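Local coordinates for single-stranded-DNA-specific exonuclease RecJ (PDB 2ZXR), which degrades single-stranded DNA exonucleolytically in the 5' to 3' direction, using divalent metal ions, preferably magnesium, and shows no detectable activity on single-stranded RNA, at residues A[207-219]-A[232-245]. Residues are numbered along the deposited sequence; the frame is centred on the assembly and turned at random.
Sequences PLEYADLAAVGTI and LVKEGLARIPASSW
D212 OD1 is gripped by the S243 hydroxyl, OG to OD1 2.6 Å, on its syn side but 31° out of the carboxylate plane, and by a water that also donates to E209 O and accepts from S244 N. OD2 takes the backbone N of L213 at 2.7 Å and, weakly, the indole NE1 of W245 at 2.9 Å. With chi1 at 45°, CG of D212 lies between its backbone N and carbonyl carbon, which places OD2 beside the backbone N of L213. S243 OG also accepts W245 N, closing an ST turn that leads to W245, the N-cap of helix 246-254. L213 CD1 makes a CH-pi contact over one indole face, 3.9 Å from the five-membered ring centroid, while Y210 lies obliquely against the six-membered ring. S244 OG donates to the anti lone pair of E209 OE1 at 2.8 Å. Helix 211-219, in the DHH-family N-terminal region, crosses helix 232-239 at -118°, their axes only 7.2 Å apart. G236, with no side chain to collide with A211 O and the A215 methyl, allows this approach, and its CA makes a CA-H...O contact of 3.4 Å with A211 O. The A215 methyl is a knob among L232, V233, G236 and L237; reciprocally, L232 enters the hole of A211, A214, A215 and T218. The T218 side chain is about 5 Å from that of the metal ligand D84.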
loop_
_atom_site.group_PDB
_atom_site.type_symbol
_atom_site.label_atom_id
_atom_site.label_comp_id
_atom_site.label_asym_id
_atom_site.label_seq_id
_atom_site.Cartn_x
_atom_site.Cartn_y
_atom_site.Cartn_z
ATOM N N PRO A 207 19.720 -12.000 18.479
ATOM C CA PRO A 207 18.812 -11.459 19.501
ATOM C C PRO A 207 17.371 -11.378 18.992
ATOM O O PRO A 207 16.793 -10.293 18.958
ATOM C CB PRO A 207 19.388 -10.078 19.753
ATOM C CG PRO A 207 19.756 -9.657 18.362
ATOM C CD PRO A 207 20.455 -10.909 17.805
ATOM N N LEU A 208 16.798 -12.516 18.605
ATOM C CA LEU A 208 15.451 -12.554 18.062
ATOM C C LEU A 208 14.330 -12.074 18.995
ATOM O O LEU A 208 13.293 -11.621 18.511
ATOM C CB LEU A 208 15.130 -13.966 17.529
ATOM C CG LEU A 208 16.098 -14.481 16.448
ATOM C CD1 LEU A 208 15.551 -15.746 15.821
ATOM C CD2 LEU A 208 16.272 -13.429 15.369
ATOM N N GLU A 209 14.523 -12.160 20.309
ATOM C CA GLU A 209 13.485 -11.695 21.215
ATOM C C GLU A 209 13.291 -10.163 21.118
ATOM O O GLU A 209 12.342 -9.631 21.663
ATOM C CB GLU A 209 13.769 -12.143 22.670
ATOM C CG GLU A 209 14.891 -11.397 23.367
ATOM C CD GLU A 209 15.229 -11.936 24.758
ATOM O OE1 GLU A 209 14.293 -12.262 25.529
ATOM O OE2 GLU A 209 16.449 -12.010 25.097
ATOM N N TYR A 210 14.157 -9.469 20.373
ATOM C CA TYR A 210 14.057 -8.005 20.201
ATOM C C TYR A 210 13.399 -7.656 18.871
ATOM O O TYR A 210 13.242 -6.470 18.517
ATOM C CB TYR A 210 15.456 -7.376 20.236
ATOM C CG TYR A 210 16.101 -7.438 21.591
ATOM C CD1 TYR A 210 15.907 -6.416 22.501
ATOM C CD2 TYR A 210 16.890 -8.543 21.974
ATOM C CE1 TYR A 210 16.473 -6.462 23.770
ATOM C CE2 TYR A 210 17.464 -8.605 23.246
ATOM C CZ TYR A 210 17.250 -7.555 24.140
ATOM O OH TYR A 210 17.780 -7.571 25.407
ATOM N N ALA A 211 13.007 -8.682 18.120
ATOM C CA ALA A 211 12.415 -8.426 16.818
ATOM C C ALA A 211 10.996 -7.838 16.894
ATOM O O ALA A 211 10.570 -7.192 15.947
ATOM C CB ALA A 211 12.429 -9.691 15.983
ATOM N N ASP A 212 10.259 -8.071 17.989
ATOM C CA ASP A 212 8.912 -7.491 18.108
ATOM C C ASP A 212 9.053 -5.972 18.236
ATOM O O ASP A 212 8.343 -5.217 17.544
ATOM C CB ASP A 212 8.103 -8.080 19.285
ATOM C CG ASP A 212 8.901 -8.203 20.583
ATOM O OD1 ASP A 212 8.350 -8.815 21.552
ATOM O OD2 ASP A 212 10.055 -7.701 20.645
ATOM N N LEU A 213 9.976 -5.519 19.086
ATOM C CA LEU A 213 10.216 -4.077 19.219
ATOM C C LEU A 213 10.648 -3.500 17.870
ATOM O O LEU A 213 10.185 -2.445 17.465
ATOM C CB LEU A 213 11.358 -3.783 20.215
ATOM C CG LEU A 213 11.108 -4.098 21.687
ATOM C CD1 LEU A 213 12.407 -3.971 22.499
ATOM C CD2 LEU A 213 10.030 -3.129 22.203
ATOM N N ALA A 214 11.562 -4.197 17.197
ATOM C CA ALA A 214 12.091 -3.739 15.911
ATOM C C ALA A 214 11.007 -3.663 14.823
ATOM O O ALA A 214 11.010 -2.739 14.002
ATOM C CB ALA A 214 13.256 -4.676 15.449
ATOM N N ALA A 215 10.111 -4.649 14.814
ATOM C CA ALA A 215 8.993 -4.694 13.854
ATOM C C ALA A 215 8.033 -3.519 14.091
ATOM O O ALA A 215 7.555 -2.891 13.139
ATOM C CB ALA A 215 8.216 -6.034 13.983
ATOM N N VAL A 216 7.740 -3.233 15.360
ATOM C CA VAL A 216 6.851 -2.113 15.676
ATOM C C VAL A 216 7.463 -0.803 15.145
ATOM O O VAL A 216 6.761 0.034 14.546
ATOM C CB VAL A 216 6.573 -2.011 17.229
ATOM C CG1 VAL A 216 5.850 -0.686 17.560
ATOM C CG2 VAL A 216 5.677 -3.215 17.690
ATOM N N GLY A 217 8.768 -0.608 15.345
ATOM C CA GLY A 217 9.376 0.619 14.831
ATOM C C GLY A 217 9.355 0.677 13.302
ATOM O O GLY A 217 9.139 1.730 12.700
ATOM N N THR A 218 9.605 -0.465 12.668
ATOM C CA THR A 218 9.629 -0.594 11.201
ATOM C C THR A 218 8.266 -0.223 10.592
ATOM O O THR A 218 8.175 0.550 9.636
ATOM C CB THR A 218 10.002 -2.052 10.837
ATOM O OG1 THR A 218 11.304 -2.331 11.373
ATOM C CG2 THR A 218 9.996 -2.283 9.310
ATOM N N ILE A 219 7.208 -0.780 11.160
ATOM C CA ILE A 219 5.859 -0.493 10.695
ATOM C C ILE A 219 5.522 0.993 10.945
ATOM O O ILE A 219 5.038 1.697 10.059
ATOM C CB ILE A 219 4.842 -1.433 11.404
ATOM C CG1 ILE A 219 5.060 -2.884 10.918
ATOM C CG2 ILE A 219 3.430 -0.964 11.132
ATOM C CD1 ILE A 219 4.250 -3.968 11.713
ATOM N N LEU A 232 11.772 -9.278 9.000
ATOM C CA LEU A 232 11.838 -8.774 10.364
ATOM C C LEU A 232 10.447 -8.654 10.948
ATOM O O LEU A 232 10.191 -9.101 12.087
ATOM C CB LEU A 232 12.549 -7.414 10.411
ATOM C CG LEU A 232 12.570 -6.786 11.823
ATOM C CD1 LEU A 232 13.562 -7.552 12.723
ATOM C CD2 LEU A 232 12.957 -5.359 11.734
ATOM N N VAL A 233 9.539 -8.075 10.166
ATOM C CA VAL A 233 8.166 -7.897 10.618
ATOM C C VAL A 233 7.467 -9.257 10.849
ATOM O O VAL A 233 6.786 -9.439 11.844
ATOM C CB VAL A 233 7.391 -6.978 9.612
ATOM C CG1 VAL A 233 5.883 -7.028 9.858
ATOM C CG2 VAL A 233 7.917 -5.514 9.786
ATOM N N LYS A 234 7.661 -10.218 9.959
ATOM C CA LYS A 234 7.025 -11.514 10.171
ATOM C C LYS A 234 7.497 -12.088 11.519
ATOM O O LYS A 234 6.691 -12.538 12.323
ATOM C CB LYS A 234 7.358 -12.478 9.028
ATOM C CG LYS A 234 6.707 -12.090 7.671
ATOM C CD LYS A 234 7.304 -12.928 6.491
ATOM C CE LYS A 234 6.523 -14.204 6.229
ATOM N NZ LYS A 234 5.437 -13.944 5.197
ATOM N N GLU A 235 8.799 -12.055 11.761
ATOM C CA GLU A 235 9.346 -12.559 13.017
ATOM C C GLU A 235 8.783 -11.795 14.232
ATOM O O GLU A 235 8.295 -12.401 15.178
ATOM C CB GLU A 235 10.874 -12.439 12.996
ATOM C CG GLU A 235 11.608 -13.021 14.218
ATOM C CD GLU A 235 11.444 -14.533 14.349
ATOM O OE1 GLU A 235 11.369 -15.224 13.317
ATOM O OE2 GLU A 235 11.415 -15.042 15.477
ATOM N N GLY A 236 8.855 -10.465 14.202
ATOM C CA GLY A 236 8.381 -9.675 15.321
ATOM C C GLY A 236 6.887 -9.739 15.590
ATOM O O GLY A 236 6.474 -9.812 16.752
ATOM N N LEU A 237 6.071 -9.721 14.541
ATOM C CA LEU A 237 4.629 -9.784 14.754
ATOM C C LEU A 237 4.279 -11.083 15.443
ATOM O O LEU A 237 3.378 -11.123 16.275
ATOM C CB LEU A 237 3.866 -9.692 13.430
ATOM C CG LEU A 237 3.880 -8.386 12.631
ATOM C CD1 LEU A 237 3.084 -8.556 11.322
ATOM C CD2 LEU A 237 3.281 -7.300 13.461
ATOM N N ALA A 238 4.990 -12.151 15.081
ATOM C CA ALA A 238 4.758 -13.463 15.689
ATOM C C ALA A 238 5.169 -13.464 17.175
ATOM O O ALA A 238 4.573 -14.180 17.974
ATOM C CB ALA A 238 5.558 -14.558 14.926
ATOM N N ARG A 239 6.162 -12.649 17.548
ATOM C CA ARG A 239 6.624 -12.646 18.953
ATOM C C ARG A 239 5.845 -11.750 19.929
ATOM O O ARG A 239 5.890 -11.950 21.143
ATOM C CB ARG A 239 8.151 -12.352 18.994
ATOM C CG ARG A 239 8.932 -13.430 18.164
ATOM C CD ARG A 239 10.474 -13.290 17.997
ATOM N NE ARG A 239 11.120 -13.720 19.217
ATOM C CZ ARG A 239 11.767 -14.865 19.405
ATOM N NH1 ARG A 239 11.918 -15.762 18.447
ATOM N NH2 ARG A 239 12.205 -15.127 20.607
ATOM N N ILE A 240 5.087 -10.795 19.410
ATOM C CA ILE A 240 4.366 -9.895 20.285
ATOM C C ILE A 240 3.433 -10.538 21.317
ATOM O O ILE A 240 3.457 -10.170 22.482
ATOM C CB ILE A 240 3.577 -8.837 19.460
ATOM C CG1 ILE A 240 4.555 -7.805 18.880
ATOM C CG2 ILE A 240 2.505 -8.153 20.337
ATOM C CD1 ILE A 240 3.947 -6.931 17.809
ATOM N N PRO A 241 2.616 -11.519 20.908
ATOM C CA PRO A 241 1.714 -12.118 21.905
ATOM C C PRO A 241 2.366 -12.688 23.164
ATOM O O PRO A 241 1.744 -12.728 24.219
ATOM C CB PRO A 241 0.939 -13.170 21.092
ATOM C CG PRO A 241 0.937 -12.573 19.681
ATOM C CD PRO A 241 2.375 -12.080 19.566
ATOM N N ALA A 242 3.612 -13.125 23.062
ATOM C CA ALA A 242 4.311 -13.657 24.220
ATOM C C ALA A 242 5.630 -12.880 24.387
ATOM O O ALA A 242 6.662 -13.422 24.773
ATOM C CB ALA A 242 4.575 -15.179 24.024
ATOM N N SER A 243 5.586 -11.583 24.117
ATOM C CA SER A 243 6.780 -10.766 24.222
ATOM C C SER A 243 7.563 -10.907 25.501
ATOM O O SER A 243 6.997 -11.138 26.560
ATOM C CB SER A 243 6.435 -9.287 24.065
ATOM O OG SER A 243 7.624 -8.506 24.053
ATOM N N SER A 244 8.877 -10.749 25.403
ATOM C CA SER A 244 9.718 -10.783 26.599
ATOM C C SER A 244 9.541 -9.420 27.293
ATOM O O SER A 244 9.964 -9.250 28.432
ATOM C CB SER A 244 11.203 -10.943 26.238
ATOM O OG SER A 244 11.459 -12.214 25.682
ATOM N N TRP A 245 8.924 -8.463 26.580
ATOM C CA TRP A 245 8.718 -7.101 27.103
ATOM C C TRP A 245 7.264 -6.939 27.487
ATOM O O TRP A 245 6.441 -6.639 26.641
ATOM C CB TRP A 245 9.118 -6.082 26.034
ATOM C CG TRP A 245 10.174 -6.630 25.109
ATOM C CD1 TRP A 245 10.096 -6.748 23.748
ATOM C CD2 TRP A 245 11.446 -7.170 25.488
ATOM N NE1 TRP A 245 11.244 -7.326 23.259
ATOM C CE2 TRP A 245 12.089 -7.595 24.302
ATOM C CE3 TRP A 245 12.104 -7.333 26.717
ATOM C CZ2 TRP A 245 13.363 -8.175 24.302
ATOM C CZ3 TRP A 245 13.369 -7.906 26.728
ATOM C CH2 TRP A 245 13.990 -8.325 25.518
HETATM O O HOH W 1 10.054 -10.542 22.684
#